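Local coordinates for protein peptidase, M20/M25/M40 family (Staphylococcus aureus, PDB 4EWT) that probably hydrolyses amide bonds, such as those of N-acylated amino acids, at a two-manganese centre, as an M20-family amidohydrolase, at residues A[18-30]-A[92-106]. Residues are numbered along the deposited sequence; the frame is centred on the assembly and turned at random.
Sequences EIRRYLHQHPELS and FASQNKGVMHACGHD. With MN (manganese (II) ion), chain F; MN (manganese (II) ion), chain E.
Gln25 and Ser94 bring the two backbones closest, their CA atoms 4.1 Å apart. Gln95 N bonds to Gln25 O at 3.0 Å, and the chain from Ser94 to His101 passes round Pro27 before helix 105-120 begins; the first turn of that helix puts Asp106 against Arg20 and Leu23. Asp106 OD2 takes two bonds, from Arg20 NE at 3.0 Å, a salt bridge, and from His24 ND1 at 2.8 Å; the donors arrive from opposite faces of the carboxylate. His24 can reach it because its CG stands anti to the backbone N (chi1 -165°), while NE2 bonds to Glu86. Phe92 and His24 form an offset edge-to-face pair, the edge of Phe92 toward the face of His24 (planes at 75°). Arg21 CG sits 3.6 Å above the centre of the Phe92 ring, a CH-pi contact. The guanidinium of Arg21 continues nearly parallel to that ring and, like Arg20, pairs with Glu370. Farther on, Pro27 CB packs 3.6 Å from Val99 CG2. Ser94 OG accepts from Asn96 N in an ST turn and donates to Val99 O, bridging the type II turn 96-99. Water 1 donates to Asp106 OD1 and to His101 O, tying the carboxylate to the inverse gamma turn centred on His101, just before Cys103, the ligand shared by both manganese ions. Two donors on OD2 and water 1 on OD1 fix the carboxylate's rotation, and this buried polar cluster joins helix 13-25 to the segment that carries Cys103 and His105 in the M20 catalytic domain.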
loop_
_atom_site.group_PDB
_atom_site.type_symbol
_atom_site.label_atom_id
_atom_site.label_comp_id
_atom_site.label_asym_id
_atom_site.label_seq_id
_atom_site.Cartn_x
_atom_site.Cartn_y
_atom_site.Cartn_z
ATOM N N GLU A 18 -53.735 -3.377 -13.933
ATOM C CA GLU A 18 -54.307 -2.037 -13.790
ATOM C C GLU A 18 -53.879 -1.361 -12.478
ATOM O O GLU A 18 -53.582 -0.166 -12.454
ATOM C CB GLU A 18 -55.834 -2.135 -13.896
ATOM C CG GLU A 18 -56.628 -0.934 -13.411
ATOM C CD GLU A 18 -58.039 -1.323 -13.033
ATOM O OE1 GLU A 18 -58.912 -1.343 -13.925
ATOM O OE2 GLU A 18 -58.276 -1.629 -11.841
ATOM N N ILE A 19 -53.827 -2.133 -11.395
ATOM C CA ILE A 19 -53.394 -1.597 -10.103
ATOM C C ILE A 19 -51.883 -1.311 -10.056
ATOM O O ILE A 19 -51.468 -0.291 -9.498
ATOM C CB ILE A 19 -53.852 -2.493 -8.920
ATOM C CG1 ILE A 19 -55.381 -2.383 -8.738
ATOM C CG2 ILE A 19 -53.127 -2.107 -7.632
ATOM C CD1 ILE A 19 -55.994 -3.488 -7.871
ATOM N N ARG A 20 -51.085 -2.155 -10.650
ATOM C CA ARG A 20 -49.671 -1.918 -10.635
ATOM C C ARG A 20 -49.364 -0.596 -11.337
ATOM O O ARG A 20 -48.646 0.225 -10.847
ATOM C CB ARG A 20 -48.949 -3.021 -11.348
ATOM C CG ARG A 20 -48.085 -2.466 -12.434
ATOM C CD ARG A 20 -46.905 -3.311 -12.714
ATOM N NE ARG A 20 -45.681 -2.530 -12.753
ATOM C CZ ARG A 20 -44.928 -2.347 -13.824
ATOM N NH1 ARG A 20 -45.269 -2.860 -14.968
ATOM N NH2 ARG A 20 -43.839 -1.622 -13.741
ATOM N N ARG A 21 -49.993 -0.422 -12.479
ATOM C CA ARG A 21 -49.784 0.734 -13.336
ATOM C C ARG A 21 -50.176 2.043 -12.666
ATOM O O ARG A 21 -49.441 3.028 -12.756
ATOM C CB ARG A 21 -50.529 0.548 -14.653
ATOM C CG ARG A 21 -49.967 -0.594 -15.468
ATOM C CD ARG A 21 -50.630 -0.730 -16.817
ATOM N NE ARG A 21 -50.073 -1.875 -17.530
ATOM C CZ ARG A 21 -50.231 -2.116 -18.826
ATOM N NH1 ARG A 21 -50.928 -1.280 -19.588
ATOM N NH2 ARG A 21 -49.677 -3.195 -19.360
ATOM N N TYR A 22 -51.324 2.052 -11.990
ATOM C CA TYR A 22 -51.715 3.209 -11.195
ATOM C C TYR A 22 -50.670 3.538 -10.114
ATOM O O TYR A 22 -50.307 4.702 -9.933
ATOM C CB TYR A 22 -53.099 3.025 -10.558
ATOM C CG TYR A 22 -53.463 4.200 -9.680
ATOM C CD1 TYR A 22 -54.083 5.330 -10.215
ATOM C CD2 TYR A 22 -53.137 4.206 -8.321
ATOM C CE1 TYR A 22 -54.398 6.424 -9.411
ATOM C CE2 TYR A 22 -53.439 5.296 -7.513
ATOM C CZ TYR A 22 -54.069 6.396 -8.060
ATOM O OH TYR A 22 -54.369 7.469 -7.251
ATOM N N LEU A 23 -50.201 2.513 -9.402
ATOM C CA LEU A 23 -49.213 2.709 -8.340
ATOM C C LEU A 23 -47.843 3.104 -8.887
ATOM O O LEU A 23 -47.122 3.884 -8.261
ATOM C CB LEU A 23 -49.081 1.455 -7.480
ATOM C CG LEU A 23 -50.255 1.058 -6.590
ATOM C CD1 LEU A 23 -50.041 -0.358 -6.083
ATOM C CD2 LEU A 23 -50.427 2.035 -5.437
ATOM N N HIS A 24 -47.497 2.553 -10.049
ATOM C CA HIS A 24 -46.264 2.886 -10.750
ATOM C C HIS A 24 -46.233 4.372 -11.123
ATOM O O HIS A 24 -45.176 5.015 -11.072
ATOM C CB HIS A 24 -46.119 2.021 -12.007
ATOM C CG HIS A 24 -44.738 2.025 -12.582
ATOM N ND1 HIS A 24 -43.744 1.181 -12.134
ATOM C CD2 HIS A 24 -44.182 2.776 -13.561
ATOM C CE1 HIS A 24 -42.633 1.416 -12.811
ATOM N NE2 HIS A 24 -42.873 2.375 -13.686
ATOM N N GLN A 25 -47.405 4.895 -11.486
ATOM C CA GLN A 25 -47.603 6.293 -11.872
ATOM C C GLN A 25 -47.506 7.275 -10.709
ATOM O O GLN A 25 -47.160 8.449 -10.909
ATOM C CB GLN A 25 -48.975 6.469 -12.553
ATOM C CG GLN A 25 -48.892 6.810 -14.034
ATOM C CD GLN A 25 -50.245 7.088 -14.678
ATOM O OE1 GLN A 25 -51.242 7.357 -14.002
ATOM N NE2 GLN A 25 -50.278 7.025 -16.001
ATOM N N HIS A 26 -47.834 6.803 -9.506
ATOM C CA HIS A 26 -47.869 7.666 -8.326
ATOM C C HIS A 26 -46.924 7.186 -7.226
ATOM O O HIS A 26 -47.362 6.978 -6.090
ATOM C CB HIS A 26 -49.300 7.783 -7.774
ATOM C CG HIS A 26 -50.209 8.637 -8.602
ATOM N ND1 HIS A 26 -51.234 8.114 -9.363
ATOM C CD2 HIS A 26 -50.257 9.980 -8.779
ATOM C CE1 HIS A 26 -51.874 9.098 -9.973
ATOM N NE2 HIS A 26 -51.301 10.241 -9.635
ATOM N N PRO A 27 -45.621 7.023 -7.548
ATOM C CA PRO A 27 -44.693 6.513 -6.536
ATOM C C PRO A 27 -44.371 7.564 -5.481
ATOM O O PRO A 27 -44.360 8.766 -5.777
ATOM C CB PRO A 27 -43.446 6.178 -7.351
ATOM C CG PRO A 27 -43.453 7.181 -8.454
ATOM C CD PRO A 27 -44.913 7.408 -8.788
ATOM N N GLU A 28 -44.129 7.112 -4.257
ATOM C CA GLU A 28 -43.718 8.009 -3.184
ATOM C C GLU A 28 -42.513 7.474 -2.440
ATOM O O GLU A 28 -42.366 6.264 -2.261
ATOM C CB GLU A 28 -44.856 8.238 -2.204
ATOM C CG GLU A 28 -45.937 9.162 -2.725
ATOM C CD GLU A 28 -47.203 9.066 -1.916
ATOM O OE1 GLU A 28 -47.542 7.943 -1.477
ATOM O OE2 GLU A 28 -47.854 10.108 -1.719
ATOM N N LEU A 29 -41.669 8.400 -1.998
ATOM C CA LEU A 29 -40.444 8.091 -1.262
ATOM C C LEU A 29 -40.704 7.449 0.097
ATOM O O LEU A 29 -41.783 7.618 0.678
ATOM C CB LEU A 29 -39.635 9.382 -1.069
ATOM C CG LEU A 29 -38.485 9.733 -2.016
ATOM C CD1 LEU A 29 -38.455 8.907 -3.286
ATOM C CD2 LEU A 29 -38.522 11.221 -2.334
ATOM N N SER A 30 -39.695 6.733 0.597
ATOM C CA SER A 30 -39.717 6.146 1.937
ATOM C C SER A 30 -39.971 7.218 2.996
ATOM O O SER A 30 -39.350 8.279 2.970
ATOM C CB SER A 30 -38.393 5.437 2.234
ATOM O OG SER A 30 -38.037 4.531 1.206
ATOM N N PHE A 92 -47.356 4.656 -18.355
ATOM C CA PHE A 92 -47.667 4.819 -16.934
ATOM C C PHE A 92 -46.420 5.103 -16.090
ATOM O O PHE A 92 -46.385 4.797 -14.889
ATOM C CB PHE A 92 -48.411 3.584 -16.392
ATOM C CG PHE A 92 -47.760 2.274 -16.745
ATOM C CD1 PHE A 92 -48.042 1.643 -17.953
ATOM C CD2 PHE A 92 -46.882 1.661 -15.865
ATOM C CE1 PHE A 92 -47.446 0.431 -18.286
ATOM C CE2 PHE A 92 -46.281 0.445 -16.189
ATOM C CZ PHE A 92 -46.566 -0.170 -17.405
ATOM N N ALA A 93 -45.402 5.687 -16.721
ATOM C CA ALA A 93 -44.183 6.082 -16.014
ATOM C C ALA A 93 -44.530 7.160 -14.995
ATOM O O ALA A 93 -45.432 7.971 -15.225
ATOM C CB ALA A 93 -43.116 6.581 -16.996
ATOM N N SER A 94 -43.819 7.148 -13.871
ATOM C CA SER A 94 -44.029 8.092 -12.771
ATOM C C SER A 94 -44.244 9.565 -13.110
ATOM O O SER A 94 -43.430 10.174 -13.807
ATOM C CB SER A 94 -42.796 8.114 -11.868
ATOM O OG SER A 94 -42.869 9.181 -10.939
ATOM N N GLN A 95 -45.346 10.129 -12.621
ATOM C CA GLN A 95 -45.607 11.551 -12.838
ATOM C C GLN A 95 -45.158 12.379 -11.629
ATOM O O GLN A 95 -45.399 13.587 -11.562
ATOM C CB GLN A 95 -47.075 11.807 -13.204
ATOM C CG GLN A 95 -48.074 11.506 -12.104
ATOM C CD GLN A 95 -49.502 11.776 -12.521
ATOM O OE1 GLN A 95 -50.409 11.769 -11.691
ATOM N NE2 GLN A 95 -49.715 12.013 -13.813
ATOM N N ASN A 96 -44.495 11.714 -10.685
ATOM C CA ASN A 96 -43.894 12.368 -9.532
ATOM C C ASN A 96 -42.390 12.534 -9.782
ATOM O O ASN A 96 -41.597 11.634 -9.494
ATOM C CB ASN A 96 -44.191 11.554 -8.259
ATOM C CG ASN A 96 -43.625 12.191 -6.984
ATOM O OD1 ASN A 96 -43.479 11.513 -5.964
ATOM N ND2 ASN A 96 -43.310 13.486 -7.035
ATOM N N LYS A 97 -42.017 13.695 -10.325
ATOM C CA LYS A 97 -40.652 13.962 -10.797
ATOM C C LYS A 97 -39.556 13.507 -9.829
ATOM O O LYS A 97 -39.580 13.838 -8.642
ATOM C CB LYS A 97 -40.487 15.446 -11.140
ATOM N N GLY A 98 -38.605 12.733 -10.339
ATOM C CA GLY A 98 -37.448 12.325 -9.549
ATOM C C GLY A 98 -37.667 11.106 -8.672
ATOM O O GLY A 98 -36.734 10.632 -8.027
ATOM N N VAL A 99 -38.895 10.603 -8.625
ATOM C CA VAL A 99 -39.164 9.347 -7.920
ATOM C C VAL A 99 -39.806 8.299 -8.836
ATOM O O VAL A 99 -40.551 8.646 -9.754
ATOM C CB VAL A 99 -39.877 9.551 -6.522
ATOM C CG1 VAL A 99 -40.542 10.900 -6.420
ATOM C CG2 VAL A 99 -40.853 8.417 -6.181
ATOM N N MET A 100 -39.461 7.032 -8.586
ATOM C CA MET A 100 -39.815 5.887 -9.432
ATOM C C MET A 100 -39.889 4.582 -8.630
ATOM O O MET A 100 -39.035 4.331 -7.765
ATOM C CB MET A 100 -38.757 5.722 -10.530
ATOM C CG MET A 100 -38.897 4.460 -11.373
ATOM S SD MET A 100 -37.468 4.151 -12.432
ATOM C CE MET A 100 -38.056 2.690 -13.289
ATOM N N HIS A 101 -40.884 3.744 -8.932
ATOM C CA HIS A 101 -40.914 2.372 -8.413
ATOM C C HIS A 101 -39.915 1.488 -9.165
ATOM O O HIS A 101 -40.303 0.692 -10.032
ATOM C CB HIS A 101 -42.318 1.767 -8.473
ATOM C CG HIS A 101 -43.152 2.055 -7.264
ATOM N ND1 HIS A 101 -42.850 1.554 -6.013
ATOM C CD2 HIS A 101 -44.286 2.782 -7.118
ATOM C CE1 HIS A 101 -43.759 1.967 -5.147
ATOM N NE2 HIS A 101 -44.638 2.716 -5.792
ATOM N N ALA A 102 -38.634 1.642 -8.815
ATOM C CA ALA A 102 -37.536 0.970 -9.497
ATOM C C ALA A 102 -37.148 -0.386 -8.890
ATOM O O ALA A 102 -36.101 -0.938 -9.245
ATOM C CB ALA A 102 -36.305 1.904 -9.559
ATOM N N CYS A 103 -37.984 -0.914 -7.992
ATOM C CA CYS A 103 -37.719 -2.207 -7.324
ATOM C C CYS A 103 -38.932 -3.152 -7.338
ATOM O O CYS A 103 -38.910 -4.212 -6.705
ATOM C CB CYS A 103 -37.235 -1.988 -5.884
ATOM S SG CYS A 103 -36.118 -3.270 -5.241
ATOM N N GLY A 104 -39.988 -2.757 -8.049
ATOM C CA GLY A 104 -41.157 -3.608 -8.251
ATOM C C GLY A 104 -42.101 -3.645 -7.065
ATOM O O GLY A 104 -42.947 -4.534 -6.974
ATOM N N HIS A 105 -41.963 -2.675 -6.162
ATOM C CA HIS A 105 -42.824 -2.580 -4.977
ATOM C C HIS A 105 -44.281 -2.283 -5.357
ATOM O O HIS A 105 -45.204 -2.692 -4.660
ATOM C CB HIS A 105 -42.301 -1.515 -4.007
ATOM C CG HIS A 105 -41.001 -1.865 -3.351
ATOM N ND1 HIS A 105 -40.475 -1.128 -2.310
ATOM C CD2 HIS A 105 -40.120 -2.869 -3.581
ATOM C CE1 HIS A 105 -39.331 -1.659 -1.929
ATOM N NE2 HIS A 105 -39.090 -2.714 -2.685
ATOM N N ASP A 106 -44.476 -1.566 -6.461
ATOM C CA ASP A 106 -45.810 -1.379 -7.031
ATOM C C ASP A 106 -46.415 -2.730 -7.435
ATOM O O ASP A 106 -47.599 -2.986 -7.180
ATOM C CB ASP A 106 -45.765 -0.427 -8.232
ATOM C CG ASP A 106 -44.775 -0.872 -9.304
ATOM O OD1 ASP A 106 -43.738 -1.499 -8.972
ATOM O OD2 ASP A 106 -45.043 -0.597 -10.486
HETATM MN MN MN F . -37.336 -4.114 -3.108
HETATM MN MN MN E . -34.795 -1.961 -3.667
HETATM O O HOH W 1 -42.051 -1.284 -11.022
HETATM O O HOH W 2 -47.423 3.895 -5.381
HETATM O O HOH W 3 -42.532 4.471 -11.324
HETATM O O HOH W 4 -35.497 -3.224 -1.711
HETATM O O HOH W 5 -38.133 -5.006 -1.193
#